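Local coordinates for protein hydrogen peroxide-inducible genes activator (Corynebacterium glutamicum, PDB 6G4R) that probably senses hydrogen peroxide and regulates transcription of peroxide-inducible genes as a LysR-type DNA-binding protein built from four chains, at residues A[14-19]-A[41-46]; A[86-91]-A[288-293]; A[115-120]-A[127-132]; A[137-142]-A[151-156]; A[191-196]-A[218-223]. The protein carries 1 engineered substitution. One frame throughout, in Å; residues are numbered along the deposited sequence. Where two conformers were deposited one is given.

Contact 1: residues A[14-19]-A[41-46]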
# COMPACT_ATOMS: atom_id res chain seq x y z
N ARG A 14 0.50 -34.97 -12.47
CA ARG A 14 -0.00 -34.05 -13.48
C ARG A 14 -1.36 -34.51 -14.00
O ARG A 14 -2.21 -33.67 -14.33
CB ARG A 14 1.00 -33.94 -14.63
CG ARG A 14 0.78 -32.76 -15.56
CD ARG A 14 1.94 -32.62 -16.53
NE ARG A 14 3.24 -32.47 -15.86
CZ ARG A 14 4.14 -33.45 -15.78
NH1 ARG A 14 3.89 -34.63 -16.33
NH2 ARG A 14 5.29 -33.24 -15.16
N THR A 15 -1.57 -35.82 -14.09
CA THR A 15 -2.86 -36.35 -14.51
C THR A 15 -3.93 -36.12 -13.45
O THR A 15 -5.04 -35.67 -13.76
CB THR A 15 -2.72 -37.85 -14.82
OG1 THR A 15 -1.89 -38.02 -15.97
CG2 THR A 15 -4.08 -38.47 -15.07
N PHE A 16 -3.61 -36.41 -12.19
CA PHE A 16 -4.59 -36.29 -11.12
C PHE A 16 -5.04 -34.85 -10.93
O PHE A 16 -6.22 -34.59 -10.66
CB PHE A 16 -4.02 -36.86 -9.82
CG PHE A 16 -4.83 -36.53 -8.60
CD1 PHE A 16 -4.30 -35.74 -7.59
CD2 PHE A 16 -6.13 -36.99 -8.47
CE1 PHE A 16 -5.05 -35.43 -6.47
CE2 PHE A 16 -6.88 -36.69 -7.35
CZ PHE A 16 -6.34 -35.91 -6.34
N VAL A 17 -4.12 -33.89 -11.06
CA VAL A 17 -4.49 -32.49 -10.89
C VAL A 17 -5.39 -32.03 -12.02
O VAL A 17 -6.39 -31.34 -11.79
CB VAL A 17 -3.22 -31.62 -10.78
CG1 VAL A 17 -3.59 -30.15 -10.75
CG2 VAL A 17 -2.43 -32.00 -9.54
N THR A 18 -5.06 -32.39 -13.26
CA THR A 18 -5.84 -31.92 -14.41
C THR A 18 -7.25 -32.49 -14.38
O THR A 18 -8.21 -31.80 -14.75
CB THR A 18 -5.13 -32.29 -15.71
OG1 THR A 18 -3.77 -31.85 -15.65
CG2 THR A 18 -5.80 -31.62 -16.89
N ILE A 19 -7.40 -33.74 -13.94
CA ILE A 19 -8.73 -34.35 -13.86
C ILE A 19 -9.59 -33.64 -12.83
O ILE A 19 -10.78 -33.38 -13.07
CB ILE A 19 -8.59 -35.86 -13.55
CG1 ILE A 19 -7.98 -36.60 -14.74
CG2 ILE A 19 -9.94 -36.45 -13.17
CD1 ILE A 19 -7.74 -38.07 -14.48
N GLN A 41 -4.76 -44.70 -17.24
CA GLN A 41 -3.82 -45.64 -16.65
C GLN A 41 -2.97 -44.98 -15.57
O GLN A 41 -2.69 -45.60 -14.54
CB GLN A 41 -2.93 -46.26 -17.73
CG GLN A 41 -3.64 -47.27 -18.62
CD GLN A 41 -2.82 -47.64 -19.84
OE1 GLN A 41 -1.76 -47.07 -20.09
NE2 GLN A 41 -3.31 -48.61 -20.60
N ALA A 42 -2.54 -43.74 -15.80
CA ALA A 42 -1.77 -43.03 -14.78
C ALA A 42 -2.60 -42.78 -13.53
O ALA A 42 -2.08 -42.82 -12.41
CB ALA A 42 -1.25 -41.70 -15.35
N LEU A 43 -3.91 -42.54 -13.69
CA LEU A 43 -4.77 -42.34 -12.53
C LEU A 43 -4.94 -43.63 -11.75
O LEU A 43 -4.84 -43.64 -10.51
CB LEU A 43 -6.13 -41.79 -12.97
CG LEU A 43 -7.14 -41.54 -11.85
CD1 LEU A 43 -6.59 -40.55 -10.85
CD2 LEU A 43 -8.46 -41.06 -12.42
N VAL A 44 -5.18 -44.74 -12.45
CA VAL A 44 -5.35 -46.02 -11.76
C VAL A 44 -4.03 -46.48 -11.15
O VAL A 44 -4.02 -47.09 -10.07
CB VAL A 44 -5.94 -47.07 -12.73
CG1 VAL A 44 -5.95 -48.45 -12.09
CG2 VAL A 44 -7.34 -46.67 -13.15
N ALA A 45 -2.91 -46.20 -11.82
CA ALA A 45 -1.61 -46.52 -11.23
C ALA A 45 -1.36 -45.70 -9.97
O ALA A 45 -0.81 -46.21 -8.99
CB ALA A 45 -0.50 -46.28 -12.25
N LEU A 46 -1.76 -44.42 -9.98
CA LEU A 46 -1.62 -43.60 -8.79
C LEU A 46 -2.56 -44.07 -7.68
O LEU A 46 -2.18 -44.10 -6.50
CB LEU A 46 -1.88 -42.13 -9.13
CG LEU A 46 -1.73 -41.12 -7.99
CD1 LEU A 46 -0.29 -41.10 -7.49
CD2 LEU A 46 -2.16 -39.74 -8.45
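The Phe16 ring is met obliquely by two leucine methyls, CD2 of Leu46 and CD1 of Leu43, the latter 4.3 Å from Phe16 CD2; Leu72 of the long linker helix 66-91 and Ile55 also touch the Phe16 side chain. This is the core of the winged helix-turn-helix domain of LysR-type regulators, where helix 10-20 packs across helix 36-50, the helix that by family precedent reads DNA. The short segments cross steeply, at -107°, with their axes 9.1 Å apart, and only one face of each helix takes part. Phe16 CG is anti to the backbone N (chi1 168°), which carries the ring off to one flank and leaves CB as the atom that Leu46 CD2 approaches most closely, at 3.7 Å; the two side chains run nearly perpendicular. One turn further along, Ile19 and Leu43 touch methyl to methyl, Ile19 CD1 lying 3.7 Å from Leu43 CD2, and Ile55 packs against both residues. At a third point a threonine meets an alanine. Thr15 OG1 is hydrogen-bonded to Ala11 O within its own helix; against the Ala42 methyl it only packs, Thr15 OG1 to Ala42 CB at 3.8 Å.

Contact 2: residues A[86-91]-A[288-293]. With SO4 (sulfate ion), chain F.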
# COMPACT_ATOMS: atom_id res chain seq x y z
N LEU A 86 12.42 -26.40 -13.80
CA LEU A 86 12.66 -26.32 -15.24
C LEU A 86 12.77 -24.88 -15.71
O LEU A 86 13.50 -24.59 -16.66
CB LEU A 86 11.55 -27.05 -15.99
CG LEU A 86 11.76 -27.23 -17.50
CD1 LEU A 86 13.00 -28.05 -17.75
CD2 LEU A 86 10.54 -27.88 -18.13
N SER A 87 12.05 -23.96 -15.06
CA SER A 87 12.12 -22.55 -15.44
C SER A 87 13.51 -21.98 -15.16
O SER A 87 14.07 -21.26 -15.99
CB SER A 87 11.05 -21.75 -14.71
OG SER A 87 9.75 -22.17 -15.09
N HIS A 88 14.07 -22.29 -13.99
CA HIS A 88 15.40 -21.78 -13.66
C HIS A 88 16.50 -22.53 -14.39
O HIS A 88 17.57 -21.95 -14.64
CB HIS A 88 15.63 -21.85 -12.15
CG HIS A 88 14.74 -20.95 -11.35
ND1 HIS A 88 13.49 -21.33 -10.91
CD2 HIS A 88 14.93 -19.68 -10.91
CE1 HIS A 88 12.94 -20.34 -10.24
NE2 HIS A 88 13.79 -19.33 -10.22
N ALA A 89 16.29 -23.80 -14.74
CA ALA A 89 17.31 -24.52 -15.50
C ALA A 89 17.43 -23.98 -16.92
O ALA A 89 18.54 -23.81 -17.43
CB ALA A 89 16.99 -26.01 -15.52
N LYS A 90 16.30 -23.69 -17.56
CA LYS A 90 16.35 -23.10 -18.89
C LYS A 90 16.52 -21.59 -18.84
O LYS A 90 17.05 -20.99 -19.78
CB LYS A 90 15.09 -23.45 -19.68
CG LYS A 90 14.92 -24.93 -19.99
CD LYS A 90 13.60 -25.20 -20.69
CE LYS A 90 13.44 -26.66 -21.05
NZ LYS A 90 12.09 -26.94 -21.62
N GLY A 91 16.08 -20.96 -17.74
CA GLY A 91 16.20 -19.52 -17.63
C GLY A 91 17.64 -19.04 -17.49
O GLY A 91 17.97 -17.92 -17.88
N SER A 288 18.17 -13.84 -7.90
CA SER A 288 17.70 -14.59 -9.06
C SER A 288 18.86 -15.03 -9.94
O SER A 288 19.84 -14.30 -10.12
CB SER A 288 16.73 -13.74 -9.88
OG SER A 288 16.24 -14.47 -10.99
N SER A 289 18.75 -16.24 -10.48
CA SER A 289 19.73 -16.79 -11.41
C SER A 289 19.26 -16.76 -12.86
O SER A 289 19.92 -17.33 -13.73
CB SER A 289 20.09 -18.22 -11.00
OG SER A 289 18.93 -19.03 -10.91
N ARG A 290 18.12 -16.12 -13.13
CA ARG A 290 17.55 -16.03 -14.47
C ARG A 290 17.80 -14.67 -15.11
O ARG A 290 16.94 -14.14 -15.82
CB ARG A 290 16.06 -16.34 -14.44
CG ARG A 290 15.73 -17.73 -13.93
CD ARG A 290 14.23 -17.96 -13.84
NE ARG A 290 13.57 -17.10 -12.85
CZ ARG A 290 12.26 -17.02 -12.70
NH1 ARG A 290 11.45 -17.75 -13.46
NH2 ARG A 290 11.74 -16.22 -11.78
N ALA A 291 18.97 -14.07 -14.84
CA ALA A 291 19.28 -12.74 -15.37
C ALA A 291 19.15 -12.70 -16.89
O ALA A 291 18.47 -11.83 -17.44
CB ALA A 291 20.68 -12.32 -14.94
N GLU A 292 19.79 -13.65 -17.59
CA GLU A 292 19.73 -13.64 -19.05
C GLU A 292 18.33 -13.91 -19.57
O GLU A 292 17.99 -13.48 -20.68
CB GLU A 292 20.73 -14.64 -19.63
CG GLU A 292 22.18 -14.26 -19.40
CD GLU A 292 23.15 -15.21 -20.07
OE1 GLU A 292 22.70 -16.25 -20.60
OE2 GLU A 292 24.36 -14.91 -20.09
N GLU A 293 17.50 -14.62 -18.80
CA GLU A 293 16.10 -14.77 -19.20
C GLU A 293 15.36 -13.44 -19.11
O GLU A 293 14.56 -13.11 -19.99
CB GLU A 293 15.40 -15.82 -18.34
CG GLU A 293 13.92 -15.96 -18.67
CD GLU A 293 13.19 -16.92 -17.76
OE1 GLU A 293 13.84 -17.56 -16.91
OE2 GLU A 293 11.95 -17.04 -17.89
S SO4 F . 14.03 -16.05 -9.38
O1 SO4 F . 15.11 -16.95 -8.99
O2 SO4 F . 12.75 -16.75 -9.26
O3 SO4 F . 14.03 -14.89 -8.50
O4 SO4 F . 14.23 -15.62 -10.76
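Oxygen O4 of a sulfate ion, probably from the crystallisation liquor, is gripped by Arg290 through two N-H groups, while His88 holds the same ion from across the contact. The Arg290 NE bond to O4 is 2.6 Å long, with a bent N-H...O angle of 145°, and that from Arg290 NH2 to O4 is 2.8 Å; O4 sits at the edge of the guanidinium, near its plane. His88 NE2 donates to sulfate O2 at 2.9 Å in a straighter bond (160°) and weakly to O1. Since His88 ND1 is also hydrogen-bonded to Ser84 O, the ring may well be charged beside the anion. Here the end of the linker helix 66-91 abuts the LysR substrate-binding domain just where helix 291-313 starts, with Arg290 at its N-cap. Ser288 OG accepts from Arg290 N, two residues on, an ST turn, and Arg285 adds a further hydrogen bond to the sulfate. Ring and guanidinium are 33° apart, His88 NE2 standing 3.4 Å above the guanidinium plane toward its rim. Beyond them the packing passes to backbone: Glu293, extended past CG, brings OE1 to 3.2 Å from Gly91 CA, while its CB lies against Gly91 O.

Contact 3: residues A[115-120]-A[127-132]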
# COMPACT_ATOMS: atom_id res chain seq x y z
N SER A 115 0.52 -4.95 -27.49
CA SER A 115 1.66 -5.36 -28.29
C SER A 115 2.50 -6.41 -27.58
O SER A 115 3.06 -7.30 -28.22
CB SER A 115 2.52 -4.14 -28.65
OG SER A 115 2.88 -3.42 -27.49
N MET A 116 2.60 -6.33 -26.25
CA MET A 116 3.41 -7.28 -25.50
C MET A 116 2.79 -8.67 -25.52
O MET A 116 3.50 -9.67 -25.70
CB MET A 116 3.60 -6.78 -24.06
CG MET A 116 3.35 -7.80 -22.96
SD MET A 116 4.76 -8.87 -22.63
CE MET A 116 4.12 -9.85 -21.28
N LEU A 117 1.47 -8.77 -25.34
CA LEU A 117 0.82 -10.08 -25.36
C LEU A 117 0.81 -10.68 -26.76
O LEU A 117 0.83 -11.91 -26.90
CB LEU A 117 -0.60 -9.97 -24.81
CG LEU A 117 -0.68 -9.71 -23.30
CD1 LEU A 117 -2.13 -9.69 -22.83
CD2 LEU A 117 0.12 -10.75 -22.54
N SER A 118 0.77 -9.85 -27.81
CA SER A 118 0.77 -10.38 -29.17
C SER A 118 2.15 -10.88 -29.58
O SER A 118 2.25 -11.78 -30.42
CB SER A 118 0.28 -9.31 -30.15
OG SER A 118 -1.11 -9.08 -30.00
N ILE A 119 3.21 -10.32 -29.00
CA ILE A 119 4.56 -10.76 -29.35
C ILE A 119 4.87 -12.11 -28.72
O ILE A 119 5.47 -12.99 -29.36
CB ILE A 119 5.59 -9.69 -28.95
CG1 ILE A 119 5.48 -8.47 -29.86
CG2 ILE A 119 7.01 -10.25 -28.99
CD1 ILE A 119 6.34 -7.30 -29.43
N VAL A 120 4.46 -12.32 -27.47
CA VAL A 120 4.76 -13.58 -26.80
C VAL A 120 3.90 -14.71 -27.35
O VAL A 120 4.32 -15.88 -27.33
CB VAL A 120 4.60 -13.44 -25.28
CG1 VAL A 120 5.55 -12.38 -24.73
CG2 VAL A 120 3.16 -13.11 -24.91
N LEU A 127 6.26 -19.72 -23.46
CA LEU A 127 6.11 -18.81 -22.33
C LEU A 127 4.66 -18.73 -21.89
O LEU A 127 3.74 -18.75 -22.71
CB LEU A 127 6.63 -17.42 -22.69
CG LEU A 127 6.77 -16.43 -21.54
CD1 LEU A 127 7.79 -16.92 -20.52
CD2 LEU A 127 7.15 -15.05 -22.06
N GLU A 128 4.45 -18.64 -20.58
CA GLU A 128 3.12 -18.60 -19.97
C GLU A 128 3.04 -17.34 -19.12
O GLU A 128 3.34 -17.37 -17.92
CB GLU A 128 2.84 -19.86 -19.15
CG GLU A 128 1.47 -19.89 -18.48
CD GLU A 128 1.34 -21.02 -17.48
OE1 GLU A 128 1.97 -22.08 -17.69
OE2 GLU A 128 0.62 -20.85 -16.48
N PRO A 129 2.67 -16.21 -19.71
CA PRO A 129 2.72 -14.94 -18.97
C PRO A 129 1.50 -14.74 -18.07
O PRO A 129 0.37 -15.08 -18.43
CB PRO A 129 2.76 -13.89 -20.08
CG PRO A 129 2.04 -14.52 -21.22
CD PRO A 129 2.22 -16.02 -21.10
N HIS A 130 1.76 -14.18 -16.90
CA HIS A 130 0.71 -13.78 -15.96
C HIS A 130 0.91 -12.32 -15.62
O HIS A 130 2.03 -11.90 -15.29
CB HIS A 130 0.73 -14.64 -14.70
CG HIS A 130 0.47 -16.10 -14.95
ND1 HIS A 130 -0.78 -16.57 -15.30
CD2 HIS A 130 1.28 -17.17 -14.90
CE1 HIS A 130 -0.72 -17.89 -15.45
NE2 HIS A 130 0.52 -18.27 -15.22
N ILE A 131 -0.16 -11.53 -15.70
CA ILE A 131 -0.09 -10.09 -15.54
C ILE A 131 -0.63 -9.71 -14.17
O ILE A 131 -1.69 -10.20 -13.74
CB ILE A 131 -0.89 -9.37 -16.65
CG1 ILE A 131 -0.54 -9.97 -18.01
CG2 ILE A 131 -0.60 -7.88 -16.63
CD1 ILE A 131 0.91 -9.82 -18.40
N VAL A 132 0.10 -8.85 -13.47
CA VAL A 132 -0.31 -8.31 -12.17
C VAL A 132 -0.18 -6.80 -12.24
O VAL A 132 0.93 -6.27 -12.33
CB VAL A 132 0.52 -8.88 -11.01
CG1 VAL A 132 0.19 -8.16 -9.72
CG2 VAL A 132 0.29 -10.37 -10.87
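Val120 fills the closer end of this contact, spreading its two methyls over two strand residues: CG1 reaches Leu127 CD2 and CG2 reaches Pro129 CG, each at 4.1 Å. The valine's CG2 sits between the backbone N and the carbonyl carbon (chi1 of -60° being measured to CG1), and this is what aims it at the proline ring; Val120 and Pro129 pass one another in opposite directions, whereas Leu127 is met at a slant. One turn back along the helix the fit is a little looser. There Leu117 CD2 and Met116 CE both face Ile131 CD1, each at 4.3 Å, and the same two helix atoms also brush the near side of the Pro129 ring. Met116 is further enclosed by Phe297 and Ala304 of helix 291-313. On the far face of the strand, Glu128 is exposed to solvent, while His130 is partly so and also packs on an apolar side chain of another subunit. The two pair with each other, His130 NE2 donating to Glu128 OE2 at 2.9 Å. That bond is bent and comes to the anti side of the carboxylate from 31° out of its plane. Strand 127-133 is the outermost of its sheet within the chain, and Ile131 makes backbone hydrogen bonds to another subunit. Helix and strand run nearly antiparallel, 162° between the short segments, with axes 10.1 Å apart: the returning half of a beta-alpha-beta unit, strand 98-104, helix 109-123 and strand 127-133, a building block of the periplasmic-binding-protein-like fold of LysR regulatory domains.

Contact 4: residues A[137-142]-A[151-156]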
# COMPACT_ATOMS: atom_id res chain seq x y z
N LYS A 137 4.52 0.36 -4.85
CA LYS A 137 4.84 -0.17 -3.53
C LYS A 137 4.40 -1.62 -3.39
O LYS A 137 5.14 -2.45 -2.84
CB LYS A 137 4.18 0.68 -2.44
CG LYS A 137 4.61 0.31 -1.03
CD LYS A 137 3.86 1.11 0.02
CE LYS A 137 2.48 0.51 0.27
NZ LYS A 137 1.71 1.28 1.28
N HIS A 138 3.21 -1.95 -3.89
CA HIS A 138 2.73 -3.32 -3.79
C HIS A 138 3.50 -4.26 -4.71
O HIS A 138 3.67 -5.44 -4.38
CB HIS A 138 1.23 -3.37 -4.11
CG HIS A 138 0.40 -2.49 -3.23
ND1 HIS A 138 0.07 -1.20 -3.59
CD2 HIS A 138 -0.17 -2.71 -2.03
CE1 HIS A 138 -0.67 -0.66 -2.63
NE2 HIS A 138 -0.83 -1.55 -1.67
N LEU A 139 3.99 -3.76 -5.84
CA LEU A 139 4.78 -4.60 -6.74
C LEU A 139 6.10 -5.01 -6.09
O LEU A 139 6.48 -6.18 -6.12
CB LEU A 139 5.04 -3.87 -8.06
CG LEU A 139 3.85 -3.71 -9.01
CD1 LEU A 139 4.32 -3.16 -10.35
CD2 LEU A 139 3.13 -5.04 -9.19
N LEU A 140 6.81 -4.04 -5.50
CA LEU A 140 8.06 -4.37 -4.82
C LEU A 140 7.83 -5.28 -3.62
O LEU A 140 8.67 -6.14 -3.32
CB LEU A 140 8.77 -3.08 -4.38
CG LEU A 140 9.33 -2.22 -5.51
CD1 LEU A 140 9.84 -0.89 -4.98
CD2 LEU A 140 10.44 -2.96 -6.25
N ALA A 141 6.70 -5.11 -2.93
CA ALA A 141 6.35 -6.02 -1.84
C ALA A 141 6.13 -7.44 -2.37
O ALA A 141 6.67 -8.41 -1.83
CB ALA A 141 5.11 -5.52 -1.11
N LEU A 142 5.33 -7.57 -3.43
CA LEU A 142 5.11 -8.88 -4.04
C LEU A 142 6.38 -9.45 -4.66
O LEU A 142 6.48 -10.66 -4.83
CB LEU A 142 4.02 -8.79 -5.11
CG LEU A 142 2.61 -8.42 -4.65
CD1 LEU A 142 1.67 -8.30 -5.85
CD2 LEU A 142 2.08 -9.44 -3.65
N ALA A 151 9.14 -7.09 -12.30
CA ALA A 151 8.26 -5.94 -12.22
C ALA A 151 8.70 -4.87 -13.21
O ALA A 151 9.89 -4.55 -13.32
CB ALA A 151 8.25 -5.36 -10.80
N MET A 152 7.72 -4.31 -13.92
CA MET A 152 7.94 -3.19 -14.83
C MET A 152 7.48 -1.91 -14.13
O MET A 152 6.29 -1.78 -13.81
CB MET A 152 7.19 -3.40 -16.14
CG MET A 152 7.71 -2.59 -17.31
SD MET A 152 6.54 -2.56 -18.68
CE MET A 152 7.54 -1.81 -19.96
N MET A 153 8.40 -0.99 -13.91
CA MET A 153 8.10 0.22 -13.15
C MET A 153 9.09 1.31 -13.54
O MET A 153 9.99 1.10 -14.37
CB MET A 153 8.13 -0.06 -11.65
CG MET A 153 9.47 -0.55 -11.14
SD MET A 153 9.50 -0.78 -9.36
CE MET A 153 8.25 -2.04 -9.15
N ALA A 154 8.93 2.48 -12.93
CA ALA A 154 9.78 3.62 -13.22
C ALA A 154 11.05 3.58 -12.38
O ALA A 154 11.02 3.29 -11.19
CB ALA A 154 9.02 4.92 -12.96
N LEU A 155 12.18 3.89 -13.03
CA LEU A 155 13.47 3.95 -12.36
C LEU A 155 13.76 5.38 -11.89
O LEU A 155 13.33 6.35 -12.53
CB LEU A 155 14.58 3.49 -13.30
CG LEU A 155 14.43 2.08 -13.87
CD1 LEU A 155 15.66 1.69 -14.68
CD2 LEU A 155 14.17 1.07 -12.76
N PRO A 156 14.48 5.55 -10.77
CA PRO A 156 15.03 4.49 -9.92
C PRO A 156 13.99 3.91 -8.96
O PRO A 156 13.09 4.63 -8.53
CB PRO A 156 16.14 5.20 -9.15
CG PRO A 156 15.65 6.60 -9.03
CD PRO A 156 14.88 6.89 -10.30
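Met153 sends its side chain up from the sheet to meet Leu139 and Leu140 on the helix above. The setting is a beta-alpha-beta crossover of the LysR substrate-binding domain: helix 136-144 carries the chain from strand 127-133 over to strand 150-155, past strand 98-104, which lies between them in the parallel part of the sheet. The short segments meet at 142°, their axes 9.3 Å apart. Followed outward, Met153 starts with CB directed at the helix but still too low to touch it. CG comes next, between the backbone N and the carbonyl carbon (chi1 60°), and continues the climb. SD is the first atom to arrive, 3.9 Å from Leu140 CD2 and only slightly farther from Leu140 CG. At the sulfur the chain bends (chi3 62°), which folds the terminal methyl inward under the helix instead of letting it run on past Leu140. CE therefore lies among several carbons: it is 3.7 Å from Leu140 CD2, 3.9 Å from Leu139 CB, and 3.7 Å from CB of Ala151, its neighbour two residues back on the same strand. Ile105 and Val283 press on Met153 from elsewhere in the domain. The side chains that meet are all apolar, and what joins helix to sheet is the filling of space by methyls and methylenes. A basic side chain of another subunit also packs on Leu140. Below the methionine tip, Leu139 also reaches the strand itself, its CB 4.5 Å from Ala151 CB and its CD1 4.2 Å from the backbone oxygen of Met152.

Contact 5: residues A[191-196]-A[218-223]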
# COMPACT_ATOMS: atom_id res chain seq x y z
N SER A 191 8.15 26.84 -16.71
CA SER A 191 7.44 27.91 -16.01
C SER A 191 5.95 27.93 -16.33
O SER A 191 5.16 28.44 -15.53
CB SER A 191 8.06 29.26 -16.36
OG SER A 191 8.09 29.47 -17.76
N ALA A 192 5.54 27.37 -17.48
CA ALA A 192 4.13 27.36 -17.85
C ALA A 192 3.29 26.48 -16.94
O ALA A 192 2.06 26.62 -16.93
CB ALA A 192 3.98 26.91 -19.30
N LEU A 193 3.92 25.57 -16.18
CA LEU A 193 3.16 24.73 -15.26
C LEU A 193 2.51 25.56 -14.15
O LEU A 193 1.51 25.14 -13.57
CB LEU A 193 4.06 23.66 -14.66
CG LEU A 193 4.36 22.42 -15.52
CD1 LEU A 193 5.44 21.57 -14.87
CD2 LEU A 193 3.09 21.61 -15.74
N GLU A 194 3.08 26.73 -13.84
CA GLU A 194 2.47 27.61 -12.84
C GLU A 194 1.07 28.02 -13.26
O GLU A 194 0.15 28.05 -12.44
CB GLU A 194 3.34 28.85 -12.63
CG GLU A 194 4.71 28.57 -12.05
CD GLU A 194 5.58 29.82 -11.97
OE1 GLU A 194 5.05 30.88 -11.59
OE2 GLU A 194 6.78 29.73 -12.30
N ASP A 195 0.89 28.36 -14.54
CA ASP A 195 -0.41 28.82 -15.02
C ASP A 195 -1.44 27.70 -15.02
O ASP A 195 -2.65 27.98 -14.93
CB ASP A 195 -0.27 29.42 -16.42
CG ASP A 195 0.76 30.54 -16.47
OD1 ASP A 195 0.62 31.51 -15.70
OD2 ASP A 195 1.71 30.44 -17.27
N LEU A 196 -1.01 26.45 -15.12
CA LEU A 196 -1.93 25.33 -15.18
C LEU A 196 -2.41 24.95 -13.78
O LEU A 196 -1.72 25.14 -12.78
CB LEU A 196 -1.26 24.12 -15.83
CG LEU A 196 -0.89 24.26 -17.31
CD1 LEU A 196 -0.13 23.03 -17.79
CD2 LEU A 196 -2.14 24.46 -18.14
N GLY A 218 11.20 23.83 -12.20
CA GLY A 218 11.01 25.14 -12.79
C GLY A 218 10.64 26.21 -11.78
O GLY A 218 9.90 27.14 -12.10
N ASP A 219 11.15 26.07 -10.56
CA ASP A 219 10.97 27.07 -9.50
C ASP A 219 9.50 27.26 -9.14
O ASP A 219 9.04 28.37 -8.89
CB ASP A 219 11.61 28.41 -9.88
CG ASP A 219 12.98 28.25 -10.51
OD1 ASP A 219 13.47 27.11 -10.58
OD2 ASP A 219 13.56 29.27 -10.94
N ILE A 220 8.75 26.16 -9.12
CA ILE A 220 7.31 26.19 -8.87
C ILE A 220 7.02 25.53 -7.53
O ILE A 220 7.69 24.57 -7.14
CB ILE A 220 6.54 25.48 -10.00
CG1 ILE A 220 7.02 25.97 -11.36
CG2 ILE A 220 5.04 25.70 -9.86
CD1 ILE A 220 6.35 25.29 -12.52
N ASN A 221 6.02 26.06 -6.83
CA ASN A 221 5.53 25.48 -5.59
C ASN A 221 4.25 24.72 -5.88
O ASN A 221 3.19 25.34 -6.05
CB ASN A 221 5.28 26.57 -4.54
CG ASN A 221 4.82 26.00 -3.21
OD1 ASN A 221 5.13 24.85 -2.87
ND2 ASN A 221 4.09 26.80 -2.45
N PRO A 222 4.28 23.38 -5.97
CA PRO A 222 3.07 22.64 -6.31
C PRO A 222 2.17 22.36 -5.12
O PRO A 222 1.39 21.41 -5.13
CB PRO A 222 3.63 21.33 -6.90
CG PRO A 222 4.90 21.13 -6.15
CD PRO A 222 5.47 22.51 -5.89
N ILE A 223 2.26 23.20 -4.08
CA ILE A 223 1.48 22.98 -2.87
C ILE A 223 -0.01 23.05 -3.17
O ILE A 223 -0.81 22.25 -2.66
CB ILE A 223 1.90 23.98 -1.77
CG1 ILE A 223 3.05 23.40 -0.94
CG2 ILE A 223 0.72 24.34 -0.88
CD1 ILE A 223 2.68 22.15 -0.18
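Ile220 points its side chain against the turn formed by Leu193 and Glu194, joining two surface loops of the LysR substrate-binding domain. The chain between them holds helix 206-212, together with part of the hydrogen peroxide pocket (His205, Leu207) and Cys215, which is modified to S-hydroxycysteine; the contact closes the stretch of chain that carries these residues. Ile220 puts CG1 beside its backbone N and anti to the carbonyl carbon (chi1 -48°), and chi2, at 178°, stretches the chain straight on to CD1. That methyl lands 3.5 Å from Leu193 CB, against one face of the 191-195 turn, whose backbone is wound like a helix but lacks the regular bonding. The other branch, CG2, stays back and lies 3.6 Å from Glu194 CG. Glu194 CG thus sits over the fork of the isoleucine, touching both branches, since it is also 3.5 Å from Ile220 CG1. Beyond CG the glutamate is extended and crosses Ile220 at a slant, its apolar stem packing while its carboxylate runs on toward the 218-219 backbone at the exposed rim. Asp219 takes a positive phi of 61°, a left-handed turn of the backbone just before Ile220. Glu194 OE2 lies 3.9 Å from Ile220 CG1, and it stops 4.1 Å from Gly218 O and 4.3 Å from Asp219 O.

Overall arrangement
Contacts 3 and 4 form the buried heart of the regulatory domain: both set a helix on the same sheet with apolar side chains, and they touch where Val132 packs on Leu139 and Leu142. Contact 1 is equally buried and apolar, but joins helix to helix in the DNA-binding domain, its centre about 30 Å from that of contact 3. Contact 2, partly buried, lies at the junction of linker helix and regulatory domain and is the polar one, with a sulfate ion bound between its two segments; along the chain it encloses contacts 3, 4 and 5. Contact 5 is a surface contact between loops, about 66 Å from contact 1 between centres, and mixes aliphatic packing with an exposed carboxylate.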